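Local coordinates for mitochondrial antiviral signaling protein (MAVS) (PDB 4O9L) that probably relays antiviral innate immune signals at mitochondria by assembling into prion-like filaments through its caspase recruitment domain, at residues I25-I30 / Q55-E60. The protein carries 1 engineered substitution. Sequence-based numbering, arbitrary orientation.
Sequences IHVLRI and QDTLLE. Engineered in segment 25-30: R29 (natural residue Glu).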
loop_
_atom_site.group_PDB
_atom_site.type_symbol
_atom_site.label_atom_id
_atom_site.label_comp_id
_atom_site.label_asym_id
_atom_site.label_seq_id
_atom_site.Cartn_x
_atom_site.Cartn_y
_atom_site.Cartn_z
ATOM N N ILE A 25 0.530 9.792 1.169
ATOM C CA ILE A 25 0.277 8.774 2.182
ATOM C C ILE A 25 1.281 9.046 3.299
ATOM O O ILE A 25 2.450 9.336 3.024
ATOM C CB ILE A 25 0.503 7.356 1.610
ATOM C CG1 ILE A 25 -0.516 7.071 0.502
ATOM C CG2 ILE A 25 0.438 6.281 2.711
ATOM C CD1 ILE A 25 -0.319 5.726 -0.183
ATOM N N HIS A 26 0.828 9.008 4.547
ATOM C CA HIS A 26 1.746 9.055 5.675
ATOM C C HIS A 26 1.882 7.628 6.185
ATOM O O HIS A 26 0.912 7.056 6.688
ATOM C CB HIS A 26 1.209 9.954 6.786
ATOM C CG HIS A 26 2.129 10.071 7.964
ATOM N ND1 HIS A 26 1.690 10.439 9.220
ATOM C CD2 HIS A 26 3.465 9.874 8.076
ATOM C CE1 HIS A 26 2.715 10.460 10.053
ATOM N NE2 HIS A 26 3.804 10.118 9.385
ATOM N N VAL A 27 3.072 7.054 6.051
ATOM C CA VAL A 27 3.263 5.633 6.355
ATOM C C VAL A 27 2.790 5.245 7.753
ATOM O O VAL A 27 2.061 4.258 7.929
ATOM C CB VAL A 27 4.738 5.202 6.153
ATOM C CG1 VAL A 27 4.996 3.807 6.761
ATOM C CG2 VAL A 27 5.081 5.210 4.677
ATOM N N LEU A 28 3.173 6.031 8.751
ATOM C CA LEU A 28 2.865 5.671 10.129
ATOM C C LEU A 28 1.365 5.639 10.374
ATOM O O LEU A 28 0.866 4.783 11.097
ATOM C CB LEU A 28 3.556 6.623 11.106
ATOM C CG LEU A 28 5.059 6.423 11.310
ATOM C CD1 LEU A 28 5.495 7.182 12.578
ATOM C CD2 LEU A 28 5.424 4.940 11.408
ATOM N N ARG A 29 0.645 6.565 9.750
ATOM C CA ARG A 29 -0.799 6.621 9.892
ATOM C C ARG A 29 -1.510 5.469 9.193
ATOM O O ARG A 29 -2.501 4.959 9.703
ATOM C CB ARG A 29 -1.341 7.951 9.361
ATOM C CG ARG A 29 -2.841 8.065 9.472
ATOM C CD ARG A 29 -3.353 9.418 9.003
ATOM N NE ARG A 29 -4.791 9.514 9.223
ATOM C CZ ARG A 29 -5.560 10.466 8.715
ATOM N NH1 ARG A 29 -6.866 10.465 8.971
ATOM N NH2 ARG A 29 -5.020 11.408 7.950
ATOM N N ILE A 30 -1.010 5.048 8.037
ATOM C CA ILE A 30 -1.716 4.027 7.264
ATOM C C ILE A 30 -1.476 2.597 7.765
ATOM O O ILE A 30 -2.381 1.761 7.671
ATOM C CB ILE A 30 -1.451 4.130 5.737
ATOM C CG1 ILE A 30 -2.563 3.392 4.958
ATOM C CG2 ILE A 30 -0.058 3.585 5.391
ATOM C CD1 ILE A 30 -2.579 3.650 3.433
ATOM N N GLN A 55 9.275 8.671 2.389
ATOM C CA GLN A 55 9.380 8.422 0.959
ATOM C C GLN A 55 9.985 7.046 0.643
ATOM O O GLN A 55 9.406 6.279 -0.123
ATOM C CB GLN A 55 10.163 9.559 0.296
ATOM C CG GLN A 55 10.451 9.374 -1.180
ATOM C CD GLN A 55 11.323 10.490 -1.733
ATOM O OE1 GLN A 55 12.546 10.485 -1.558
ATOM N NE2 GLN A 55 10.698 11.457 -2.397
ATOM N N ASP A 56 11.127 6.716 1.246
ATOM C CA ASP A 56 11.737 5.409 1.006
ATOM C C ASP A 56 10.930 4.266 1.619
ATOM O O ASP A 56 10.852 3.179 1.037
ATOM C CB ASP A 56 13.190 5.368 1.493
ATOM C CG ASP A 56 14.131 6.156 0.592
ATOM O OD1 ASP A 56 13.884 6.206 -0.632
ATOM O OD2 ASP A 56 15.120 6.721 1.105
ATOM N N THR A 57 10.323 4.515 2.779
ATOM C CA THR A 57 9.520 3.493 3.460
ATOM C C THR A 57 8.226 3.204 2.697
ATOM O O THR A 57 7.711 2.083 2.707
ATOM C CB THR A 57 9.223 3.902 4.917
ATOM O OG1 THR A 57 10.464 4.233 5.553
ATOM C CG2 THR A 57 8.565 2.763 5.687
ATOM N N LEU A 58 7.716 4.215 2.009
ATOM C CA LEU A 58 6.544 4.021 1.181
ATOM C C LEU A 58 6.853 3.040 0.042
ATOM O O LEU A 58 6.023 2.187 -0.294
ATOM C CB LEU A 58 6.052 5.368 0.649
ATOM C CG LEU A 58 4.697 5.357 -0.046
ATOM C CD1 LEU A 58 3.614 4.863 0.905
ATOM C CD2 LEU A 58 4.371 6.759 -0.567
ATOM N N LEU A 59 8.045 3.146 -0.546
ATOM C CA LEU A 59 8.453 2.197 -1.578
ATOM C C LEU A 59 8.465 0.787 -0.988
ATOM O O LEU A 59 7.934 -0.168 -1.577
ATOM C CB LEU A 59 9.831 2.557 -2.130
ATOM C CG LEU A 59 9.902 3.813 -3.010
ATOM C CD1 LEU A 59 11.340 4.211 -3.286
ATOM C CD2 LEU A 59 9.163 3.603 -4.326
ATOM N N GLU A 60 9.055 0.665 0.197
ATOM C CA GLU A 60 9.148 -0.625 0.863
ATOM C C GLU A 60 7.762 -1.143 1.257
ATOM O O GLU A 60 7.498 -2.348 1.220
ATOM C CB GLU A 60 10.095 -0.526 2.066
ATOM C CG GLU A 60 10.219 -1.799 2.897
ATOM C CD GLU A 60 10.664 -3.005 2.091
ATOM O OE1 GLU A 60 11.353 -2.842 1.053
ATOM O OE2 GLU A 60 10.318 -4.136 2.507
#
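I25 packs on L58, and V27 on T57 and L58, with methyl groups doing most of the touching; the imidazole of the neighbouring H26, the N-cap residue, is turned off this interface. One face of the H26 ring is turned to the first backbone nitrogens of helix 27-30, L28 N lying 3.9 Å and R29 N 4.0 Å from the ring plane, both toward the rim, and H26 NE2 is hydrogen-bonded to Y49 OH. L58 CD1 touches both I25 and V27, 3.9 Å from I25 CG2 and 4.1 Å from V27 CG2. I25 and L58 cross at about a right angle. V27 CG2 also rests on the helix backbone, 3.9 Å from L58 N, while V27 CG1, anti to the backbone N (chi1 168°), meets T57 CG2 at 3.9 Å, these two side chains again crossing nearly at right angles. In the death-fold helical bundle of this caspase recruitment domain, the contact seats the start of the short helix 27-30 against the long helix 39-66. T57 OG1 is hydrogen-bonded to G53 O one turn back in its helix, and CG2 is the branch that meets V27. N54 ties the same turn down with its side-chain amide, OD1 accepting from V27 N and ND2 donating to I25 O. I25 also touches L79 of helix 71-81 and L84.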